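Local coordinates for probable signal peptide protein (Ralstonia solanacearum, PDB 2QGU), which binds a phosphatidylethanolamine molecule and, as a member of the MlaC family, probably carries phospholipids, at residues 37-40 with 41-45; 141-145 with 146-150; 62-66 with 67-71. The protein carries 13 engineered substitutions. One frame throughout, in Å; residues are numbered along the deposited sequence.

Interaction 1. Residues 37-40 with 41-45; sequences TAVD and DVLAT
V39 and L43, one helical turn apart, lie side by side and point the same way, with CG1 of V39 4.1 Å from CD1 of L43. In V39, CG1 stands opposite the backbone N (chi1 173°), and this brings it to the L43 branch. L43 places its CG beside its own N instead, against the carbonyl oxygen of V39, with L43 CG 3.4 Å from V39 O. V42 repeats the theme on A38, where V42 CG2 rests 3.4 Å from A38 O. Beneath these side chains run regular i to i+4 bonds, such as L43 N to V39 O at 2.9 Å.

The polar residues use the same spacing differently. T45, with chi1 -56°, folds OG1 back onto D41 O at 2.7 Å; this hydroxyl and T45 N grip the carbonyl oxygen from opposite faces of its plane, and the hydroxyl thus donates within its own helix. D40 turns its carboxylate back along the helix, where OD2 forms a salt bridge with K36.

Helix 31-47 thus presents distinct faces: V39, in contact with the lipid, also packs on Y123 of strand 120-123, L43 meets V116, and V42, D41 and T45 lean on K67 of helix 57-67.

Interaction 2. Residues 141-145 with 146-150; sequences VNNNG and EPVAL. With PEF (di-palmitoyl-3-sn-phosphatidylethanolamine), chain B.
N143 and E146 lie side by side across a tight hairpin, their planar groups turned 27° apart, and together they illustrate how a turn can present a polar group to a ligand. Backbone hydrogen bonds build the frame. V141 pairs with V148, and N143 with E146, as antiparallel hydrogen-bonded pairs; V141 N reaches V148 O at 2.8 Å. A type I' turn from N143 to E146 closes the ladder. G145, third residue of that turn, has a positive phi, a conformation that favours glycine. N142 makes an Asx motif, its OD1 accepting from G145 N at 2.9 Å.

Side-chain hydrogen bonds converge on the amide of N143. With CG opposite its backbone N (chi1 -179°), ND2 divides its two donor directions between E146 OE1 at 3.0 Å and the phosphate oxygen O1P of the lipid at 2.9 Å. The phosphate bond is the straighter, 163° at the hydrogen. E146 reaches the amide with an extended chain, OE1 being met nearly along its C-O axis. OD1 of N143 accepts from Q119, so both ends of the amide are engaged and its rotation is fixed.

Apolar contacts continue on the same sheet face. V148 CG2 sits 3.6 Å from N143 CB, and V141 CG2 lies obliquely against L150 CD1, also at 3.6 Å. L150 CD1 in turn meets acyl carbon C34 of the lipid at 3.9 Å.

This face therefore follows the phospholipid, from a polar amide at the phosphate to apolar L150 at the tail. The acid held by N143 probably orients the amide, and the amide, by donating to both, probably eases the approach of the E146 carboxylate to the lipid phosphate.

Interaction 3. Residues 62-66 with 67-71; sequences QLVDQ and KIVPR. With PEF (di-palmitoyl-3-sn-phosphatidylethanolamine), chain B.
V64 and I68 meet beside the bound lipid and form the tight part of the contact at the end of helix 57-67. Their side chains approach at a slant, CG2 of V64 lying 4.1 Å from CD1 of I68, and both touch acyl carbons: I68 CD1 is 3.8 Å from C39 of the phospholipid and V64 CG1 is 4.0 Å from C23. V69 joins them, with CG2 near both V64 CG1 and lipid carbon C25. The backbone draws these residues together, since V64 O accepts two bonds. I68 N arrives above the carbonyl plane, whereas V69 N, at 2.9 Å from V64 O, meets the oxygen almost head-on. This second bond comes from five residues on, consistent with a widened turn as the helix ends. P70, which has no N-H to offer, sets its ring CD 3.3 Å from D65 O.

The contact loosens at the polar ends of Q66 and K67. Bent at chi2 (-56°), the stem of K67 still packs on L63, crossing it at about a right angle with L63 CD1 3.8 Å from K67 CG, and then runs outward. A water donates to Q66 OE1 and accepts from K67 NZ at 3.1 Å, bridging two long polar chains.

Around the helix end, L63, K67 and I68 pack on helix 31-47; V64 and V69 rest on helix 91-114, through I106 and K102, where K102 also forms a salt bridge with D65; and R71 is hydrogen-bonded through the backbone to V163 of strand 160-168.

Overall arrangement
Along the chain the order is interaction 1, interaction 3, interaction 2: a helix, then a helix end with its following loop, then a hairpin of the antiparallel sheet, all within the MlaC domain. Interactions 1 and 3 adjoin, their centres about 10 Å apart, because helix 31-47 packs on helix 57-67 and on the loop just after it, T45 against L63 and V42 against I68. The hairpin at 141-150 stands apart, its centre about 16 Å from that of interaction 1 and 22 Å from that of interaction 3. The phospholipid spans this separation: V64, I68 and V69 line its tails, V39 touches it from helix 31-47, and N143 holds its phosphate. Helices and sheet thus enclose one ligand, consistent with a lipid carrier.

Interaction 1. Residues 37-40 with 41-45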
loop_
_atom_site.group_PDB
_atom_site.type_symbol
_atom_site.label_atom_id
_atom_site.label_comp_id
_atom_site.label_asym_id
_atom_site.label_seq_id
_atom_site.Cartn_x
_atom_site.Cartn_y
_atom_site.Cartn_z
ATOM N N THR A 37 -11.036 -8.407 -6.997
ATOM C CA THR A 37 -12.166 -7.483 -6.952
ATOM C C THR A 37 -11.703 -6.052 -6.655
ATOM O O THR A 37 -12.117 -5.110 -7.338
ATOM C CB THR A 37 -13.222 -7.952 -5.930
ATOM O OG1 THR A 37 -13.693 -9.248 -6.316
ATOM C CG2 THR A 37 -14.403 -6.987 -5.876
ATOM N N ALA A 38 -10.815 -5.906 -5.672
ATOM C CA ALA A 38 -10.293 -4.599 -5.275
ATOM C C ALA A 38 -9.478 -3.937 -6.385
ATOM O O ALA A 38 -9.670 -2.762 -6.692
ATOM C CB ALA A 38 -9.462 -4.721 -4.005
ATOM N N VAL A 39 -8.574 -4.695 -6.996
ATOM C CA VAL A 39 -7.737 -4.153 -8.065
ATOM C C VAL A 39 -8.581 -3.766 -9.282
ATOM O O VAL A 39 -8.350 -2.716 -9.889
ATOM C CB VAL A 39 -6.586 -5.114 -8.430
ATOM C CG1 VAL A 39 -5.834 -4.620 -9.661
ATOM C CG2 VAL A 39 -5.631 -5.250 -7.253
ATOM N N ASP A 40 -9.564 -4.594 -9.627
ATOM C CA ASP A 40 -10.483 -4.268 -10.725
ATOM C C ASP A 40 -11.249 -2.987 -10.436
ATOM O O ASP A 40 -11.485 -2.182 -11.335
ATOM C CB ASP A 40 -11.492 -5.392 -10.955
ATOM C CG ASP A 40 -10.895 -6.590 -11.661
ATOM O OD1 ASP A 40 -9.822 -6.457 -12.293
ATOM O OD2 ASP A 40 -11.523 -7.671 -11.586
ATOM N N ASP A 41 -11.648 -2.816 -9.182
ATOM C CA ASP A 41 -12.369 -1.626 -8.749
ATOM C C ASP A 41 -11.498 -0.379 -8.918
ATOM O O ASP A 41 -11.949 0.625 -9.467
ATOM C CB ASP A 41 -12.815 -1.809 -7.298
ATOM C CG ASP A 41 -13.885 -0.834 -6.874
ATOM O OD1 ASP A 41 -14.500 -0.177 -7.740
ATOM O OD2 ASP A 41 -14.114 -0.734 -5.654
ATOM N N VAL A 42 -10.248 -0.461 -8.469
ATOM C CA VAL A 42 -9.286 0.621 -8.652
ATOM C C VAL A 42 -9.130 0.972 -10.133
ATOM O O VAL A 42 -9.272 2.140 -10.512
ATOM C CB VAL A 42 -7.916 0.269 -8.017
ATOM C CG1 VAL A 42 -6.826 1.277 -8.427
ATOM C CG2 VAL A 42 -8.047 0.206 -6.501
ATOM N N LEU A 43 -8.868 -0.036 -10.966
ATOM C CA LEU A 43 -8.632 0.190 -12.396
ATOM C C LEU A 43 -9.854 0.801 -13.087
ATOM O O LEU A 43 -9.724 1.772 -13.829
ATOM C CB LEU A 43 -8.183 -1.100 -13.098
ATOM C CG LEU A 43 -6.799 -1.636 -12.722
ATOM C CD1 LEU A 43 -6.582 -3.003 -13.331
ATOM C CD2 LEU A 43 -5.684 -0.676 -13.161
ATOM N N ALA A 44 -11.032 0.242 -12.821
ATOM C CA ALA A 44 -12.273 0.733 -13.437
ATOM C C ALA A 44 -12.582 2.166 -13.023
ATOM O O ALA A 44 -13.018 2.976 -13.845
ATOM C CB ALA A 44 -13.441 -0.173 -13.091
ATOM N N THR A 45 -12.364 2.473 -11.746
ATOM C CA THR A 45 -12.601 3.823 -11.236
ATOM C C THR A 45 -11.703 4.855 -11.922
ATOM O O THR A 45 -12.187 5.898 -12.379
ATOM C CB THR A 45 -12.440 3.878 -9.702
ATOM O OG1 THR A 45 -13.313 2.917 -9.097
ATOM C CG2 THR A 45 -12.774 5.271 -9.163
#

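Interaction 2. Residues 141-145 with 146-150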
loop_
_atom_site.group_PDB
_atom_site.type_symbol
_atom_site.label_atom_id
_atom_site.label_comp_id
_atom_site.label_asym_id
_atom_site.label_seq_id
_atom_site.Cartn_x
_atom_site.Cartn_y
_atom_site.Cartn_z
ATOM N N VAL A 141 0.460 -7.252 -14.167
ATOM C CA VAL A 141 -0.249 -6.181 -14.859
ATOM C C VAL A 141 0.355 -6.051 -16.256
ATOM O O VAL A 141 1.583 -6.022 -16.400
ATOM C CB VAL A 141 -0.105 -4.835 -14.107
ATOM C CG1 VAL A 141 -0.814 -3.708 -14.852
ATOM C CG2 VAL A 141 -0.652 -4.956 -12.692
ATOM N N ASN A 142 -0.497 -5.990 -17.280
ATOM C CA ASN A 142 -0.022 -5.627 -18.610
ATOM C C ASN A 142 0.061 -4.108 -18.711
ATOM O O ASN A 142 -0.960 -3.428 -18.812
ATOM C CB ASN A 142 -0.929 -6.178 -19.713
ATOM C CG ASN A 142 -0.490 -5.721 -21.089
ATOM O OD1 ASN A 142 0.692 -5.446 -21.310
ATOM N ND2 ASN A 142 -1.435 -5.618 -22.017
ATOM N N ASN A 143 1.285 -3.588 -18.655
ATOM C CA ASN A 143 1.531 -2.156 -18.728
ATOM C C ASN A 143 2.020 -1.768 -20.112
ATOM O O ASN A 143 3.225 -1.678 -20.348
ATOM C CB ASN A 143 2.562 -1.739 -17.668
ATOM C CG ASN A 143 2.847 -0.245 -17.685
ATOM O OD1 ASN A 143 1.939 0.567 -17.842
ATOM N ND2 ASN A 143 4.118 0.122 -17.528
ATOM N N ASN A 144 1.075 -1.541 -21.027
ATOM C CA ASN A 144 1.397 -1.184 -22.417
ATOM C C ASN A 144 2.391 -2.185 -23.027
ATOM O O ASN A 144 3.332 -1.797 -23.727
ATOM C CB ASN A 144 1.945 0.254 -22.518
ATOM C CG ASN A 144 1.068 1.284 -21.811
ATOM O OD1 ASN A 144 1.515 1.967 -20.883
ATOM N ND2 ASN A 144 -0.179 1.403 -22.251
ATOM N N GLY A 145 2.187 -3.466 -22.726
ATOM C CA GLY A 145 3.035 -4.530 -23.263
ATOM C C GLY A 145 4.151 -5.012 -22.354
ATOM O O GLY A 145 4.787 -6.037 -22.636
ATOM N N GLU A 146 4.402 -4.269 -21.276
ATOM C CA GLU A 146 5.438 -4.610 -20.301
ATOM C C GLU A 146 4.806 -5.340 -19.118
ATOM O O GLU A 146 3.960 -4.769 -18.431
ATOM C CB GLU A 146 6.135 -3.335 -19.813
ATOM C CG GLU A 146 7.151 -3.527 -18.677
ATOM C CD GLU A 146 7.542 -2.218 -17.996
ATOM O OE1 GLU A 146 6.709 -1.281 -17.957
ATOM O OE2 GLU A 146 8.678 -2.136 -17.478
ATOM N N PRO A 147 5.208 -6.602 -18.867
ATOM C CA PRO A 147 4.731 -7.282 -17.653
ATOM C C PRO A 147 5.226 -6.602 -16.375
ATOM O O PRO A 147 6.432 -6.387 -16.194
ATOM C CB PRO A 147 5.323 -8.700 -17.763
ATOM C CG PRO A 147 5.767 -8.849 -19.185
ATOM C CD PRO A 147 6.066 -7.469 -19.698
ATOM N N VAL A 148 4.284 -6.262 -15.499
ATOM C CA VAL A 148 4.600 -5.638 -14.216
ATOM C C VAL A 148 4.078 -6.542 -13.098
ATOM O O VAL A 148 2.869 -6.709 -12.944
ATOM C CB VAL A 148 3.982 -4.213 -14.117
ATOM C CG1 VAL A 148 4.188 -3.604 -12.740
ATOM C CG2 VAL A 148 4.579 -3.292 -15.182
ATOM N N ALA A 149 4.992 -7.136 -12.333
ATOM C CA ALA A 149 4.611 -8.043 -11.251
ATOM C C ALA A 149 4.087 -7.264 -10.048
ATOM O O ALA A 149 4.746 -6.346 -9.544
ATOM C CB ALA A 149 5.796 -8.888 -10.842
ATOM N N LEU A 150 2.897 -7.635 -9.586
ATOM C CA LEU A 150 2.389 -7.120 -8.319
ATOM C C LEU A 150 1.931 -8.292 -7.486
ATOM O O LEU A 150 1.027 -9.019 -7.890
ATOM C CB LEU A 150 1.229 -6.127 -8.518
ATOM C CG LEU A 150 1.523 -4.776 -9.189
ATOM C CD1 LEU A 150 0.238 -3.958 -9.296
ATOM C CD2 LEU A 150 2.620 -3.997 -8.465
HETATM C C2 PEF B . 4.077 1.912 -13.483
HETATM C C1 PEF B . 5.143 2.231 -14.530
HETATM N N PEF B . 8.074 6.796 -16.946
HETATM C C3 PEF B . 2.817 1.436 -14.177
HETATM C C4 PEF B . 7.378 5.124 -15.297
HETATM C C5 PEF B . 8.548 5.926 -15.861
HETATM C C10 PEF B . 4.919 1.387 -11.369
HETATM C C11 PEF B . 5.159 0.395 -10.239
HETATM C C12 PEF B . 3.838 -0.254 -9.825
HETATM C C13 PEF B . 2.983 0.776 -9.094
HETATM C C14 PEF B . 1.792 0.130 -8.413
HETATM C C15 PEF B . 1.010 1.187 -7.637
HETATM C C16 PEF B . 0.010 0.529 -6.690
HETATM C C17 PEF B . -0.562 1.543 -5.705
HETATM C C18 PEF B . 0.319 1.649 -4.458
HETATM C C19 PEF B . -0.536 1.721 -3.196
HETATM C C20 PEF B . -0.945 3.167 -2.900
HETATM C C21 PEF B . -1.860 3.233 -1.680
HETATM C C22 PEF B . -1.056 3.085 -0.388
HETATM C C23 PEF B . -1.919 3.392 0.835
HETATM C C24 PEF B . -2.493 2.114 1.443
HETATM C C25 PEF B . -3.741 2.415 2.269
HETATM C C30 PEF B . 0.746 0.471 -13.753
HETATM C C31 PEF B . -0.397 0.053 -13.055
HETATM C C32 PEF B . -0.564 0.548 -11.768
HETATM C C33 PEF B . -1.982 0.241 -11.248
HETATM C C34 PEF B . -2.011 -0.930 -10.252
HETATM C C35 PEF B . -3.148 -0.795 -9.220
HETATM C C36 PEF B . -2.937 -1.630 -8.117
HETATM C C37 PEF B . -3.846 -1.409 -7.078
HETATM C C38 PEF B . -3.589 -2.270 -6.005
HETATM C C39 PEF B . -4.455 -1.970 -4.774
HETATM C C40 PEF B . -3.971 -2.737 -3.527
HETATM C C41 PEF B . -2.889 -1.953 -2.759
HETATM C C42 PEF B . -2.783 -2.409 -1.300
HETATM C C43 PEF B . -1.447 -1.983 -0.675
HETATM C C44 PEF B . -1.385 -2.335 0.816
HETATM C C45 PEF B . -0.050 -1.913 1.436
HETATM O O4 PEF B . 5.044 2.597 -11.158
HETATM O O5 PEF B . 0.883 0.023 -14.888
HETATM O O2 PEF B . 4.561 0.894 -12.591
HETATM O O3 PEF B . 1.702 1.323 -13.257
HETATM O O1P PEF B . 5.374 2.751 -17.572
HETATM O O2P PEF B . 4.926 5.192 -16.948
HETATM O O3P PEF B . 4.799 3.449 -15.197
HETATM O O4P PEF B . 7.022 4.078 -16.218
HETATM P P PEF B . 5.467 3.865 -16.596
#

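Interaction 3. Residues 62-66 with 67-71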
loop_
_atom_site.group_PDB
_atom_site.type_symbol
_atom_site.label_atom_id
_atom_site.label_comp_id
_atom_site.label_asym_id
_atom_site.label_seq_id
_atom_site.Cartn_x
_atom_site.Cartn_y
_atom_site.Cartn_z
ATOM N N GLN A 62 -8.905 10.116 -2.386
ATOM C CA GLN A 62 -10.269 9.615 -2.239
ATOM C C GLN A 62 -10.430 8.216 -2.849
ATOM O O GLN A 62 -11.100 7.361 -2.263
ATOM C CB GLN A 62 -11.281 10.626 -2.791
ATOM C CG GLN A 62 -11.329 11.913 -1.949
ATOM C CD GLN A 62 -11.974 13.092 -2.657
ATOM O OE1 GLN A 62 -12.106 13.114 -3.879
ATOM N NE2 GLN A 62 -12.367 14.097 -1.874
ATOM N N LEU A 63 -9.787 7.981 -3.994
ATOM C CA LEU A 63 -9.734 6.651 -4.618
ATOM C C LEU A 63 -9.163 5.609 -3.667
ATOM O O LEU A 63 -9.725 4.520 -3.508
ATOM C CB LEU A 63 -8.898 6.689 -5.907
ATOM C CG LEU A 63 -8.489 5.367 -6.578
ATOM C CD1 LEU A 63 -9.632 4.774 -7.379
ATOM C CD2 LEU A 63 -7.289 5.574 -7.481
ATOM N N VAL A 64 -8.047 5.947 -3.032
ATOM C CA VAL A 64 -7.398 5.033 -2.099
ATOM C C VAL A 64 -8.296 4.770 -0.890
ATOM O O VAL A 64 -8.487 3.623 -0.493
ATOM C CB VAL A 64 -5.996 5.541 -1.683
ATOM C CG1 VAL A 64 -5.420 4.677 -0.563
ATOM C CG2 VAL A 64 -5.057 5.541 -2.888
ATOM N N ASP A 65 -8.869 5.830 -0.325
ATOM C CA ASP A 65 -9.752 5.689 0.829
ATOM C C ASP A 65 -10.988 4.850 0.541
ATOM O O ASP A 65 -11.415 4.059 1.382
ATOM C CB ASP A 65 -10.168 7.061 1.351
ATOM C CG ASP A 65 -9.091 7.710 2.177
ATOM O OD1 ASP A 65 -8.174 6.987 2.620
ATOM O OD2 ASP A 65 -9.167 8.936 2.389
ATOM N N GLN A 66 -11.558 5.013 -0.646
ATOM C CA GLN A 66 -12.814 4.342 -0.968
ATOM C C GLN A 66 -12.629 2.945 -1.549
ATOM O O GLN A 66 -13.443 2.052 -1.304
ATOM C CB GLN A 66 -13.637 5.187 -1.937
ATOM C CG GLN A 66 -14.103 6.521 -1.377
ATOM C CD GLN A 66 -14.480 7.499 -2.472
ATOM O OE1 GLN A 66 -14.740 7.108 -3.614
ATOM N NE2 GLN A 66 -14.501 8.785 -2.130
ATOM N N LYS A 67 -11.570 2.759 -2.333
ATOM C CA LYS A 67 -11.418 1.533 -3.119
ATOM C C LYS A 67 -10.318 0.601 -2.618
ATOM O O LYS A 67 -10.309 -0.578 -2.974
ATOM C CB LYS A 67 -11.188 1.852 -4.604
ATOM C CG LYS A 67 -12.161 2.868 -5.232
ATOM C CD LYS A 67 -13.618 2.466 -5.088
ATOM C CE LYS A 67 -14.527 3.559 -5.644
ATOM N NZ LYS A 67 -15.972 3.211 -5.509
ATOM N N ILE A 68 -9.403 1.114 -1.797
ATOM C CA ILE A 68 -8.300 0.282 -1.284
ATOM C C ILE A 68 -8.390 0.040 0.222
ATOM O O ILE A 68 -8.359 -1.111 0.671
ATOM C CB ILE A 68 -6.917 0.840 -1.689
ATOM C CG1 ILE A 68 -6.776 0.808 -3.213
ATOM C CG2 ILE A 68 -5.777 0.029 -1.043
ATOM C CD1 ILE A 68 -5.549 1.539 -3.740
ATOM N N VAL A 69 -8.518 1.121 0.987
ATOM C CA VAL A 69 -8.556 1.061 2.456
ATOM C C VAL A 69 -9.534 0.013 3.037
ATOM O O VAL A 69 -9.143 -0.745 3.936
ATOM C CB VAL A 69 -8.761 2.481 3.077
ATOM C CG1 VAL A 69 -9.149 2.408 4.551
ATOM C CG2 VAL A 69 -7.504 3.302 2.909
ATOM N N PRO A 70 -10.789 -0.047 2.533
ATOM C CA PRO A 70 -11.712 -1.058 3.074
ATOM C C PRO A 70 -11.263 -2.513 2.865
ATOM O O PRO A 70 -11.796 -3.420 3.514
ATOM C CB PRO A 70 -13.016 -0.794 2.306
ATOM C CG PRO A 70 -12.899 0.616 1.823
ATOM C CD PRO A 70 -11.451 0.778 1.502
ATOM N N ARG A 71 -10.301 -2.729 1.966
ATOM C CA ARG A 71 -9.797 -4.070 1.677
ATOM C C ARG A 71 -8.364 -4.262 2.158
ATOM O O ARG A 71 -7.711 -5.237 1.792
ATOM C CB ARG A 71 -9.878 -4.365 0.175
ATOM C CG ARG A 71 -11.270 -4.219 -0.419
ATOM C CD ARG A 71 -12.261 -5.177 0.215
ATOM N NE ARG A 71 -13.617 -4.928 -0.261
ATOM C CZ ARG A 71 -14.707 -5.472 0.272
ATOM N NH1 ARG A 71 -14.603 -6.299 1.307
ATOM N NH2 ARG A 71 -15.902 -5.187 -0.229
HETATM C C2 PEF B . 4.077 1.912 -13.483
HETATM C C1 PEF B . 5.143 2.231 -14.530
HETATM N N PEF B . 8.074 6.796 -16.946
HETATM C C3 PEF B . 2.817 1.436 -14.177
HETATM C C4 PEF B . 7.378 5.124 -15.297
HETATM C C5 PEF B . 8.548 5.926 -15.861
HETATM C C10 PEF B . 4.919 1.387 -11.369
HETATM C C11 PEF B . 5.159 0.395 -10.239
HETATM C C12 PEF B . 3.838 -0.254 -9.825
HETATM C C13 PEF B . 2.983 0.776 -9.094
HETATM C C14 PEF B . 1.792 0.130 -8.413
HETATM C C15 PEF B . 1.010 1.187 -7.637
HETATM C C16 PEF B . 0.010 0.529 -6.690
HETATM C C17 PEF B . -0.562 1.543 -5.705
HETATM C C18 PEF B . 0.319 1.649 -4.458
HETATM C C19 PEF B . -0.536 1.721 -3.196
HETATM C C20 PEF B . -0.945 3.167 -2.900
HETATM C C21 PEF B . -1.860 3.233 -1.680
HETATM C C22 PEF B . -1.056 3.085 -0.388
HETATM C C23 PEF B . -1.919 3.392 0.835
HETATM C C24 PEF B . -2.493 2.114 1.443
HETATM C C25 PEF B . -3.741 2.415 2.269
HETATM C C30 PEF B . 0.746 0.471 -13.753
HETATM C C31 PEF B . -0.397 0.053 -13.055
HETATM C C32 PEF B . -0.564 0.548 -11.768
HETATM C C33 PEF B . -1.982 0.241 -11.248
HETATM C C34 PEF B . -2.011 -0.930 -10.252
HETATM C C35 PEF B . -3.148 -0.795 -9.220
HETATM C C36 PEF B . -2.937 -1.630 -8.117
HETATM C C37 PEF B . -3.846 -1.409 -7.078
HETATM C C38 PEF B . -3.589 -2.270 -6.005
HETATM C C39 PEF B . -4.455 -1.970 -4.774
HETATM C C40 PEF B . -3.971 -2.737 -3.527
HETATM C C41 PEF B . -2.889 -1.953 -2.759
HETATM C C42 PEF B . -2.783 -2.409 -1.300
HETATM C C43 PEF B . -1.447 -1.983 -0.675
HETATM C C44 PEF B . -1.385 -2.335 0.816
HETATM C C45 PEF B . -0.050 -1.913 1.436
HETATM O O4 PEF B . 5.044 2.597 -11.158
HETATM O O5 PEF B . 0.883 0.023 -14.888
HETATM O O2 PEF B . 4.561 0.894 -12.591
HETATM O O3 PEF B . 1.702 1.323 -13.257
HETATM O O1P PEF B . 5.374 2.751 -17.572
HETATM O O2P PEF B . 4.926 5.192 -16.948
HETATM O O3P PEF B . 4.799 3.449 -15.197
HETATM O O4P PEF B . 7.022 4.078 -16.218
HETATM P P PEF B . 5.467 3.865 -16.596
HETATM O O HOH W 1 -16.804 5.392 -3.504
#